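Local atomic coordinates of penicillin-binding protein 2 (Pbp2) (Helicobacter pylori, PDB entry 5LP5), a protein that probably cross-links peptidoglycan as a penicillin-binding transpeptidase of cell-wall synthesis and forms a complex with the cell-shape protein MreC. Residues S506-A511 and K581-G586; T546-L549 and K553-Y556; I254-A259 and L264-S269. All coordinates share one frame; numbering follows the deposited sequence.

Interaction 1: S506-A511 and K581-G586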
ATOM      1  N   SER A 506      29.386 -19.975 -24.372  1.00 60.19           N
ATOM      2  CA  SER A 506      28.723 -18.672 -24.442  1.00 56.73           C
ATOM      3  C   SER A 506      28.105 -18.479 -25.811  1.00 55.59           C
ATOM      4  O   SER A 506      28.782 -18.631 -26.824  1.00 58.15           O
ATOM      5  CB  SER A 506      29.708 -17.522 -24.179  1.00 55.12           C
ATOM      6  OG  SER A 506      29.095 -16.267 -24.460  1.00 51.84           O
ATOM      7  N   LYS A 507      26.825 -18.115 -25.843  1.00 55.26           N
ATOM      8  CA  LYS A 507      26.097 -17.961 -27.103  1.00 56.46           C
ATOM      9  C   LYS A 507      26.474 -16.694 -27.902  1.00 57.46           C
ATOM     10  O   LYS A 507      26.123 -16.555 -29.064  1.00 59.53           O
ATOM     11  CB  LYS A 507      24.594 -18.034 -26.830  1.00 55.54           C
ATOM     12  CG  LYS A 507      24.142 -19.468 -26.597  1.00 58.85           C
ATOM     13  CD  LYS A 507      22.880 -19.628 -25.762  1.00 59.40           C
ATOM     14  CE  LYS A 507      22.625 -21.097 -25.436  1.00 60.59           C
ATOM     15  NZ  LYS A 507      22.700 -21.992 -26.626  1.00 62.70           N
ATOM     16  N   ILE A 508      27.218 -15.797 -27.276  1.00 58.40           N
ATOM     17  CA  ILE A 508      27.651 -14.561 -27.905  1.00 59.69           C
ATOM     18  C   ILE A 508      29.153 -14.416 -27.709  1.00 57.66           C
ATOM     19  O   ILE A 508      29.747 -15.068 -26.833  1.00 54.83           O
ATOM     20  CB  ILE A 508      26.970 -13.341 -27.228  1.00 65.34           C
ATOM     21  CG1 ILE A 508      25.446 -13.468 -27.251  1.00 67.75           C
ATOM     22  CG2 ILE A 508      27.379 -12.025 -27.887  1.00 66.63           C
ATOM     23  CD1 ILE A 508      24.845 -13.379 -28.635  1.00 70.47           C
ATOM     24  N   THR A 509      29.761 -13.531 -28.498  1.00 54.33           N
ATOM     25  CA  THR A 509      31.170 -13.197 -28.323  1.00 52.76           C
ATOM     26  C   THR A 509      31.388 -12.220 -27.190  1.00 50.53           C
ATOM     27  O   THR A 509      30.756 -11.169 -27.136  1.00 47.80           O
ATOM     28  CB  THR A 509      31.786 -12.629 -29.599  1.00 52.08           C
ATOM     29  OG1 THR A 509      31.455 -13.479 -30.705  1.00 55.08           O
ATOM     30  CG2 THR A 509      33.284 -12.588 -29.475  1.00 50.79           C
ATOM     31  N   LEU A 510      32.313 -12.595 -26.308  1.00 50.61           N
ATOM     32  CA  LEU A 510      32.626 -11.859 -25.102  1.00 50.39           C
ATOM     33  C   LEU A 510      34.016 -11.224 -25.168  1.00 52.39           C
ATOM     34  O   LEU A 510      34.900 -11.697 -25.878  1.00 54.70           O
ATOM     35  CB  LEU A 510      32.569 -12.807 -23.900  1.00 50.43           C
ATOM     36  CG  LEU A 510      31.194 -13.266 -23.416  1.00 50.72           C
ATOM     37  CD1 LEU A 510      31.265 -14.462 -22.485  1.00 49.95           C
ATOM     38  CD2 LEU A 510      30.496 -12.130 -22.704  1.00 51.94           C
ATOM     39  N   ALA A 511      34.186 -10.154 -24.392  1.00 53.46           N
ATOM     40  CA  ALA A 511      35.471  -9.489 -24.190  1.00 53.85           C
ATOM     41  C   ALA A 511      35.578  -9.128 -22.698  1.00 56.27           C
ATOM     42  O   ALA A 511      34.700  -8.467 -22.162  1.00 58.93           O
ATOM     43  CB  ALA A 511      35.545  -8.240 -25.050  1.00 51.86           C
ATOM     44  N   LYS A 581      21.665 -15.603 -20.277  1.00 49.04           N
ATOM     45  CA  LYS A 581      20.339 -15.174 -19.825  1.00 49.16           C
ATOM     46  C   LYS A 581      19.852 -13.928 -20.604  1.00 49.47           C
ATOM     47  O   LYS A 581      18.673 -13.801 -20.900  1.00 46.73           O
ATOM     48  CB  LYS A 581      20.370 -14.908 -18.313  1.00 49.92           C
ATOM     49  CG  LYS A 581      19.051 -14.495 -17.662  1.00 49.62           C
ATOM     50  CD  LYS A 581      17.952 -15.530 -17.811  1.00 52.04           C
ATOM     51  CE  LYS A 581      18.253 -16.814 -17.066  1.00 54.47           C
ATOM     52  NZ  LYS A 581      17.084 -17.736 -17.218  1.00 55.98           N
ATOM     53  N   LEU A 582      20.763 -13.015 -20.937  1.00 50.85           N
ATOM     54  CA  LEU A 582      20.428 -11.836 -21.759  1.00 50.08           C
ATOM     55  C   LEU A 582      20.117 -12.232 -23.214  1.00 49.31           C
ATOM     56  O   LEU A 582      19.374 -11.547 -23.915  1.00 52.07           O
ATOM     57  CB  LEU A 582      21.581 -10.824 -21.742  1.00 51.56           C
ATOM     58  CG  LEU A 582      21.937 -10.180 -20.391  1.00 53.02           C
ATOM     59  CD1 LEU A 582      23.301  -9.506 -20.428  1.00 53.18           C
ATOM     60  CD2 LEU A 582      20.901  -9.155 -19.957  1.00 53.76           C
ATOM     61  N   TYR A 583      20.726 -13.328 -23.653  1.00 45.80           N
ATOM     62  CA  TYR A 583      20.510 -13.894 -24.972  1.00 45.28           C
ATOM     63  C   TYR A 583      19.162 -14.580 -24.989  1.00 42.95           C
ATOM     64  O   TYR A 583      18.313 -14.296 -25.828  1.00 42.53           O
ATOM     65  CB  TYR A 583      21.612 -14.932 -25.247  1.00 45.58           C
ATOM     66  CG  TYR A 583      21.612 -15.573 -26.618  1.00 45.62           C
ATOM     67  CD1 TYR A 583      22.018 -14.863 -27.731  1.00 45.13           C
ATOM     68  CD2 TYR A 583      21.238 -16.905 -26.791  1.00 47.43           C
ATOM     69  CE1 TYR A 583      22.022 -15.443 -28.986  1.00 45.37           C
ATOM     70  CE2 TYR A 583      21.242 -17.491 -28.041  1.00 46.70           C
ATOM     71  CZ  TYR A 583      21.638 -16.751 -29.131  1.00 45.90           C
ATOM     72  OH  TYR A 583      21.667 -17.331 -30.370  1.00 47.47           O
ATOM     73  N   GLU A 584      18.992 -15.489 -24.039  1.00 40.36           N
ATOM     74  CA  GLU A 584      17.733 -16.171 -23.805  1.00 40.99           C
ATOM     75  C   GLU A 584      16.540 -15.208 -23.811  1.00 38.68           C
ATOM     76  O   GLU A 584      15.467 -15.557 -24.320  1.00 39.24           O
ATOM     77  CB  GLU A 584      17.811 -16.893 -22.463  1.00 44.21           C
ATOM     78  CG  GLU A 584      16.715 -17.904 -22.200  1.00 48.22           C
ATOM     79  CD  GLU A 584      16.892 -18.604 -20.858  1.00 52.80           C
ATOM     80  OE1 GLU A 584      18.053 -18.780 -20.378  1.00 52.73           O
ATOM     81  OE2 GLU A 584      15.848 -18.982 -20.271  1.00 54.37           O
ATOM     82  N   LEU A 585      16.720 -14.008 -23.259  1.00 36.19           N
ATOM     83  CA  LEU A 585      15.605 -13.066 -23.099  1.00 34.45           C
ATOM     84  C   LEU A 585      15.586 -11.960 -24.165  1.00 35.89           C
ATOM     85  O   LEU A 585      14.774 -11.034 -24.105  1.00 36.38           O
ATOM     86  CB  LEU A 585      15.613 -12.452 -21.701  1.00 32.41           C
ATOM     87  CG  LEU A 585      15.519 -13.392 -20.490  1.00 32.79           C
ATOM     88  CD1 LEU A 585      15.781 -12.612 -19.187  1.00 31.69           C
ATOM     89  CD2 LEU A 585      14.169 -14.103 -20.410  1.00 32.94           C
ATOM     90  N   GLY A 586      16.466 -12.067 -25.149  1.00 38.18           N
ATOM     91  CA  GLY A 586      16.374 -11.233 -26.346  1.00 39.27           C
ATOM     92  C   GLY A 586      17.009  -9.860 -26.285  1.00 38.81           C
ATOM     93  O   GLY A 586      16.806  -9.046 -27.202  1.00 37.26           O
TER

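Interaction 2: T546-L549 and K553-Y556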
ATOM      1  N   THR A 546      35.409  -8.369 -15.246  1.00 42.82           N
ATOM      2  CA  THR A 546      34.548  -7.379 -15.867  1.00 39.34           C
ATOM      3  C   THR A 546      34.608  -7.657 -17.351  1.00 39.52           C
ATOM      4  O   THR A 546      35.493  -8.325 -17.812  1.00 41.19           O
ATOM      5  CB  THR A 546      34.982  -5.950 -15.507  1.00 37.97           C
ATOM      6  OG1 THR A 546      33.950  -5.024 -15.848  1.00 34.90           O
ATOM      7  CG2 THR A 546      36.262  -5.574 -16.220  1.00 40.42           C
ATOM      8  N   ALA A 547      33.621  -7.196 -18.095  1.00 42.73           N
ATOM      9  CA  ALA A 547      33.459  -7.627 -19.490  1.00 44.13           C
ATOM     10  C   ALA A 547      32.403  -6.809 -20.231  1.00 40.77           C
ATOM     11  O   ALA A 547      31.456  -6.329 -19.615  1.00 40.30           O
ATOM     12  CB  ALA A 547      33.105  -9.115 -19.543  1.00 45.14           C
ATOM     13  N   PHE A 548      32.583  -6.650 -21.545  1.00 40.03           N
ATOM     14  CA  PHE A 548      31.554  -6.058 -22.407  1.00 39.87           C
ATOM     15  C   PHE A 548      31.085  -7.005 -23.519  1.00 42.07           C
ATOM     16  O   PHE A 548      31.805  -7.918 -23.951  1.00 42.88           O
ATOM     17  CB  PHE A 548      32.008  -4.729 -22.993  1.00 38.05           C
ATOM     18  CG  PHE A 548      33.116  -4.841 -23.991  1.00 38.31           C
ATOM     19  CD1 PHE A 548      32.841  -4.953 -25.337  1.00 38.48           C
ATOM     20  CD2 PHE A 548      34.441  -4.782 -23.584  1.00 39.06           C
ATOM     21  CE1 PHE A 548      33.866  -5.026 -26.265  1.00 39.91           C
ATOM     22  CE2 PHE A 548      35.469  -4.845 -24.502  1.00 39.67           C
ATOM     23  CZ  PHE A 548      35.180  -4.968 -25.849  1.00 40.38           C
ATOM     24  N   LEU A 549      29.860  -6.785 -23.968  1.00 41.48           N
ATOM     25  CA  LEU A 549      29.253  -7.674 -24.928  1.00 42.12           C
ATOM     26  C   LEU A 549      28.153  -6.976 -25.719  1.00 40.64           C
ATOM     27  O   LEU A 549      27.513  -6.049 -25.233  1.00 38.46           O
ATOM     28  CB  LEU A 549      28.681  -8.915 -24.227  1.00 41.79           C
ATOM     29  CG  LEU A 549      27.435  -8.731 -23.356  1.00 41.12           C
ATOM     30  CD1 LEU A 549      26.688 -10.035 -23.171  1.00 42.43           C
ATOM     31  CD2 LEU A 549      27.830  -8.146 -22.024  1.00 40.87           C
ATOM     32  N   LYS A 553      29.873  -5.350 -31.529  1.00 52.07           N
ATOM     33  CA  LYS A 553      29.274  -4.036 -31.339  1.00 50.69           C
ATOM     34  C   LYS A 553      28.800  -3.954 -29.888  1.00 47.86           C
ATOM     35  O   LYS A 553      27.684  -4.373 -29.556  1.00 43.79           O
ATOM     36  CB  LYS A 553      28.108  -3.797 -32.302  1.00 51.36           C
ATOM     37  CG  LYS A 553      27.478  -2.438 -32.090  1.00 54.56           C
ATOM     38  CD  LYS A 553      26.356  -2.143 -33.060  1.00 59.36           C
ATOM     39  CE  LYS A 553      25.730  -0.794 -32.715  1.00 60.96           C
ATOM     40  NZ  LYS A 553      24.807  -0.318 -33.783  1.00 62.65           N
ATOM     41  N   PRO A 554      29.665  -3.424 -29.012  1.00 46.22           N
ATOM     42  CA  PRO A 554      29.379  -3.419 -27.586  1.00 45.36           C
ATOM     43  C   PRO A 554      28.098  -2.684 -27.234  1.00 43.90           C
ATOM     44  O   PRO A 554      27.875  -1.609 -27.752  1.00 44.51           O
ATOM     45  CB  PRO A 554      30.580  -2.682 -27.008  1.00 44.30           C
ATOM     46  CG  PRO A 554      31.673  -2.861 -28.004  1.00 43.87           C
ATOM     47  CD  PRO A 554      30.975  -2.812 -29.308  1.00 45.57           C
ATOM     48  N   LYS A 555      27.266  -3.270 -26.375  1.00 45.20           N
ATOM     49  CA  LYS A 555      26.101  -2.569 -25.831  1.00 48.79           C
ATOM     50  C   LYS A 555      26.048  -2.664 -24.315  1.00 46.22           C
ATOM     51  O   LYS A 555      25.828  -1.649 -23.630  1.00 47.70           O
ATOM     52  CB  LYS A 555      24.788  -3.104 -26.415  1.00 56.29           C
ATOM     53  CG  LYS A 555      23.596  -2.145 -26.277  1.00 61.93           C
ATOM     54  CD  LYS A 555      22.322  -2.766 -26.829  1.00 75.69           C
ATOM     55  CE  LYS A 555      21.096  -1.868 -26.693  1.00 85.97           C
ATOM     56  NZ  LYS A 555      20.947  -0.957 -27.865  1.00 91.52           N
ATOM     57  N   TYR A 556      26.232  -3.870 -23.780  1.00 43.84           N
ATOM     58  CA  TYR A 556      26.196  -4.063 -22.317  1.00 43.66           C
ATOM     59  C   TYR A 556      27.573  -4.278 -21.673  1.00 41.39           C
ATOM     60  O   TYR A 556      28.543  -4.648 -22.319  1.00 42.63           O
ATOM     61  CB  TYR A 556      25.221  -5.188 -21.928  1.00 43.48           C
ATOM     62  CG  TYR A 556      23.838  -4.993 -22.533  1.00 47.52           C
ATOM     63  CD1 TYR A 556      23.549  -5.511 -23.786  1.00 49.05           C
ATOM     64  CD2 TYR A 556      22.848  -4.234 -21.889  1.00 48.18           C
ATOM     65  CE1 TYR A 556      22.312  -5.330 -24.374  1.00 50.07           C
ATOM     66  CE2 TYR A 556      21.609  -4.040 -22.475  1.00 49.75           C
ATOM     67  CZ  TYR A 556      21.341  -4.587 -23.730  1.00 52.28           C
ATOM     68  OH  TYR A 556      20.096  -4.407 -24.344  1.00 53.44           O
TER

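Interaction 3: I254-A259 and L264-S269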
ATOM      1  N   ILE A 254      27.295  -8.086  -8.161  1.00 28.24           N
ATOM      2  CA  ILE A 254      27.179  -8.233  -9.611  1.00 29.41           C
ATOM      3  C   ILE A 254      26.327  -7.145 -10.285  1.00 28.41           C
ATOM      4  O   ILE A 254      25.312  -6.719  -9.751  1.00 27.05           O
ATOM      5  CB  ILE A 254      26.654  -9.622  -9.992  1.00 29.74           C
ATOM      6  CG1 ILE A 254      26.595  -9.757 -11.507  1.00 30.33           C
ATOM      7  CG2 ILE A 254      25.288  -9.879  -9.371  1.00 29.78           C
ATOM      8  CD1 ILE A 254      26.489 -11.196 -11.941  1.00 32.45           C
ATOM      9  N   LEU A 255      26.764  -6.716 -11.465  1.00 29.46           N
ATOM     10  CA  LEU A 255      26.201  -5.545 -12.119  1.00 29.85           C
ATOM     11  C   LEU A 255      26.106  -5.759 -13.595  1.00 28.07           C
ATOM     12  O   LEU A 255      27.061  -6.171 -14.220  1.00 28.58           O
ATOM     13  CB  LEU A 255      27.099  -4.331 -11.900  1.00 33.00           C
ATOM     14  CG  LEU A 255      27.118  -3.695 -10.514  1.00 35.00           C
ATOM     15  CD1 LEU A 255      28.306  -2.753 -10.394  1.00 35.16           C
ATOM     16  CD2 LEU A 255      25.809  -2.955 -10.280  1.00 36.93           C
ATOM     17  N   VAL A 256      24.937  -5.469 -14.145  1.00 27.33           N
ATOM     18  CA  VAL A 256      24.750  -5.437 -15.588  1.00 27.85           C
ATOM     19  C   VAL A 256      24.323  -4.031 -15.949  1.00 27.51           C
ATOM     20  O   VAL A 256      23.485  -3.455 -15.250  1.00 25.94           O
ATOM     21  CB  VAL A 256      23.667  -6.428 -16.054  1.00 27.21           C
ATOM     22  CG1 VAL A 256      23.404  -6.261 -17.535  1.00 27.12           C
ATOM     23  CG2 VAL A 256      24.087  -7.852 -15.755  1.00 27.81           C
ATOM     24  N   MET A 257      24.880  -3.491 -17.029  1.00 28.03           N
ATOM     25  CA  MET A 257      24.567  -2.123 -17.405  1.00 29.64           C
ATOM     26  C   MET A 257      24.509  -1.866 -18.896  1.00 31.58           C
ATOM     27  O   MET A 257      25.421  -2.186 -19.630  1.00 33.58           O
ATOM     28  CB  MET A 257      25.582  -1.173 -16.801  1.00 31.05           C
ATOM     29  CG  MET A 257      25.292   0.287 -17.125  1.00 32.58           C
ATOM     30  SD  MET A 257      26.478   1.464 -16.453  1.00 32.44           S
ATOM     31  CE  MET A 257      27.956   1.086 -17.382  1.00 33.67           C
ATOM     32  N   ASP A 258      23.425  -1.241 -19.329  1.00 34.16           N
ATOM     33  CA  ASP A 258      23.318  -0.699 -20.682  1.00 35.10           C
ATOM     34  C   ASP A 258      24.375   0.396 -20.844  1.00 34.24           C
ATOM     35  O   ASP A 258      24.234   1.489 -20.302  1.00 30.80           O
ATOM     36  CB  ASP A 258      21.910  -0.131 -20.874  1.00 36.96           C
ATOM     37  CG  ASP A 258      21.632   0.311 -22.292  1.00 40.93           C
ATOM     38  OD1 ASP A 258      22.586   0.753 -22.967  1.00 48.90           O
ATOM     39  OD2 ASP A 258      20.450   0.247 -22.724  1.00 40.32           O
ATOM     40  N   ALA A 259      25.426   0.093 -21.596  1.00 36.59           N
ATOM     41  CA  ALA A 259      26.597   0.969 -21.698  1.00 40.75           C
ATOM     42  C   ALA A 259      26.401   2.227 -22.567  1.00 42.99           C
ATOM     43  O   ALA A 259      27.322   3.056 -22.689  1.00 43.44           O
ATOM     44  CB  ALA A 259      27.793   0.168 -22.207  1.00 42.29           C
ATOM     45  N   LEU A 264      20.945   0.353 -15.099  1.00 28.90           N
ATOM     46  CA  LEU A 264      21.326  -0.861 -14.406  1.00 29.07           C
ATOM     47  C   LEU A 264      20.190  -1.895 -14.491  1.00 29.20           C
ATOM     48  O   LEU A 264      19.077  -1.676 -14.011  1.00 29.59           O
ATOM     49  CB  LEU A 264      21.670  -0.558 -12.953  1.00 28.88           C
ATOM     50  CG  LEU A 264      22.877   0.366 -12.805  1.00 29.46           C
ATOM     51  CD1 LEU A 264      22.985   0.860 -11.384  1.00 29.35           C
ATOM     52  CD2 LEU A 264      24.171  -0.312 -13.240  1.00 29.13           C
ATOM     53  N   LEU A 265      20.478  -3.016 -15.136  1.00 28.89           N
ATOM     54  CA  LEU A 265      19.533  -4.092 -15.249  1.00 29.04           C
ATOM     55  C   LEU A 265      19.699  -5.058 -14.076  1.00 28.40           C
ATOM     56  O   LEU A 265      18.744  -5.679 -13.655  1.00 26.69           O
ATOM     57  CB  LEU A 265      19.717  -4.820 -16.581  1.00 31.10           C
ATOM     58  CG  LEU A 265      19.598  -3.997 -17.879  1.00 33.21           C
ATOM     59  CD1 LEU A 265      19.890  -4.835 -19.123  1.00 33.54           C
ATOM     60  CD2 LEU A 265      18.227  -3.369 -18.009  1.00 33.86           C
ATOM     61  N   VAL A 266      20.917  -5.190 -13.567  1.00 29.66           N
ATOM     62  CA  VAL A 266      21.179  -5.943 -12.347  1.00 30.38           C
ATOM     63  C   VAL A 266      22.045  -5.118 -11.402  1.00 30.98           C
ATOM     64  O   VAL A 266      22.854  -4.306 -11.833  1.00 34.32           O
ATOM     65  CB  VAL A 266      21.907  -7.255 -12.661  1.00 31.87           C
ATOM     66  CG1 VAL A 266      22.195  -8.035 -11.396  1.00 31.20           C
ATOM     67  CG2 VAL A 266      21.078  -8.095 -13.624  1.00 33.17           C
ATOM     68  N   ALA A 267      21.844  -5.338 -10.106  1.00 31.80           N
ATOM     69  CA  ALA A 267      22.681  -4.806  -9.027  1.00 30.07           C
ATOM     70  C   ALA A 267      22.464  -5.690  -7.791  1.00 30.44           C
ATOM     71  O   ALA A 267      21.566  -5.458  -6.958  1.00 33.90           O
ATOM     72  CB  ALA A 267      22.338  -3.364  -8.733  1.00 28.96           C
ATOM     73  N   GLY A 268      23.274  -6.730  -7.693  1.00 29.03           N
ATOM     74  CA  GLY A 268      23.202  -7.619  -6.562  1.00 30.07           C
ATOM     75  C   GLY A 268      24.298  -7.363  -5.563  1.00 29.84           C
ATOM     76  O   GLY A 268      25.426  -7.092  -5.945  1.00 30.53           O
ATOM     77  N   SER A 269      23.960  -7.454  -4.282  1.00 29.29           N
ATOM     78  CA  SER A 269      24.956  -7.417  -3.213  1.00 29.95           C
ATOM     79  C   SER A 269      24.674  -8.543  -2.248  1.00 28.27           C
ATOM     80  O   SER A 269      23.576  -8.635  -1.726  1.00 26.54           O
ATOM     81  CB  SER A 269      24.935  -6.076  -2.464  1.00 31.61           C
ATOM     82  OG  SER A 269      25.679  -6.165  -1.243  1.00 32.13           O
TER

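Interaction 1: S506-A511 and K581-G586
Lys-507 lays the aliphatic part of its side chain over one face of the Tyr-583 ring, and Ile-508 meets the same ring obliquely with the end of its longer branch. CB of Lys-507 stands 3.7 Å from the centre of the Tyr-583 ring, 17° off the ring normal, a CH-pi contact displaced toward the rim. The lysine chain then runs across the tyrosine at about a right angle, and its CD comes to 3.3 Å from CD2 of Tyr-583. Beyond CD the chain bends at its last torsion and carries the ammonium group away from the helix, so the contact uses methylenes rather than charge. Ile-508 takes the other delta carbon: its CD1 lies 3.3 Å from CD1 of Tyr-583, with CG1 following behind. The tyrosine is brought to both partners by CG lying opposite its backbone N (chi1 -176°), which swings the ring out from the last turn of helix 572-584 toward the loop.

No hydrogen bond joins the two segments. Within the loop, OG of Ser-506 donates to the carbonyl O of Ile-508 at 2.7 Å. Just beside the contact, OD1 of Asn-580 on helix 572-584 accepts from the backbone N of Lys-507 and ties the loop to the helix. On the helix itself there is a salt bridge, NZ of Lys-581 to OE1 of Glu-584 at 3.5 Å, weak as a hydrogen bond.

Tyr-583 lies in the last turn of the helix. Gly-586, with positive phi, is the C-prime residue of a Schellman motif, its N bonded to O of Tyr-583 and the N of Tyr-587 to O of Leu-582. The arrangement is a surface contact between a Schellman-capped C-terminal helix of the transpeptidase domain and the loop leading into strand 511-517.

Interaction 2: T546-L549 and K553-Y556
Leu-549 and Tyr-556 form an antiparallel hydrogen-bonded pair in which the leucine carbonyl does double duty. Its O accepts from N of Tyr-556 at 2.9 Å, nearly in line with the C=O bond (172°), and also from N of Lys-555 at 3.0 Å. The second donor stands above the carbonyl plane, 43° out of it, so the two N-H groups reach the oxygen from different directions. In return N of Leu-549 donates to O of Tyr-556 at 3.0 Å. Two residues facing one make this a classic beta bulge, with Lys-555 and Tyr-556 set against Leu-549.

Side chains pack around these bonds. CG of Phe-548 lies between its backbone N and carbonyl carbon (chi1 68°), and the ring runs side by side with Pro-554, pointing the same way. CE1 of Phe-548 comes to 3.5 Å from CG of Pro-554, an oblique approach to the ring. CA of Phe-548 also offers a C-H to O of Tyr-556 at 3.3 Å. CD2 of Leu-549 leans to the Tyr-556 side, 3.9 Å from CB of Tyr-556. Along the bulge itself, CG of Lys-555 rests over one face of the Tyr-556 ring, near its rim, and NZ goes on to a salt bridge with Glu-260.

Further out, Phe-548 and Pro-554 share Ala-452 of helix 441-453, and Phe-548 also meets Arg-485 and Met-488 of helix 475-493. Leu-549 packs on Ser-579 of helix 572-584. The bulge stands at the start of strand 556-562, inside the antiparallel sheet and among these helices. Along its other edge, strand 542-549 pairs with strand 511-517.

Interaction 3: I254-A259 and L264-S269
Val-256 and Val-266 pack closely at the middle of a beta hairpin, strands 252-258 and 264-270, which lies at one edge of the five-stranded antiparallel sheet of the transpeptidase domain, with 264-270 outermost within this chain. Their CG2 methyls meet at 3.7 Å, while CG1 of Val-256, trans to the amide N (chi1 174°), turns to Leu-265. On the reverse face Leu-255 sets CD2 3.8 Å from CB of Ala-267, and Leu-264 places its own CD2 against CB of Met-257.

This contact has no solvent side, for every touching residue is buried; the contrast lies in the backbone bonding. At the Ile-254 and Gly-268 end a reciprocal pair of bonds holds the strands. The middle bond, Val-256 N to Val-266 O, is weak, and a classic bulge then shifts the register, putting both Leu-265 and Val-266 opposite Val-256. Helix 237-246 packs on the valine face through Leu-239 and Ala-243, and helix 441-453 on the leucine face through Leu-445. Within the bulge, N of Leu-265 bonds to O of Val-256 at 3.0 Å, approaching 40° out of the carbonyl plane, whereas N of Gly-268 meets O of Ile-254 in that plane at 2.9 Å.

In the fold
Interactions 2 and 3 are buried and belong to the same antiparallel sheet, each containing a classic bulge, whereas interaction 1 is a surface contact without a hydrogen bond between its segments. Interaction 3 pairs the sheet's first two strands in chain order; interaction 2 closes the connection between strands 542-549 and 556-562. They meet where O of Lys-555 probably accepts from N of Ala-259, and the Tyr-556 ring packs against Leu-265. Interaction 1 reaches the sheet through Ala-511, whose O is probably bonded to N of Phe-548. Chemistry follows place: apolar side chains and backbone bonds inside, a lysine-tyrosine CH-pi contact outside.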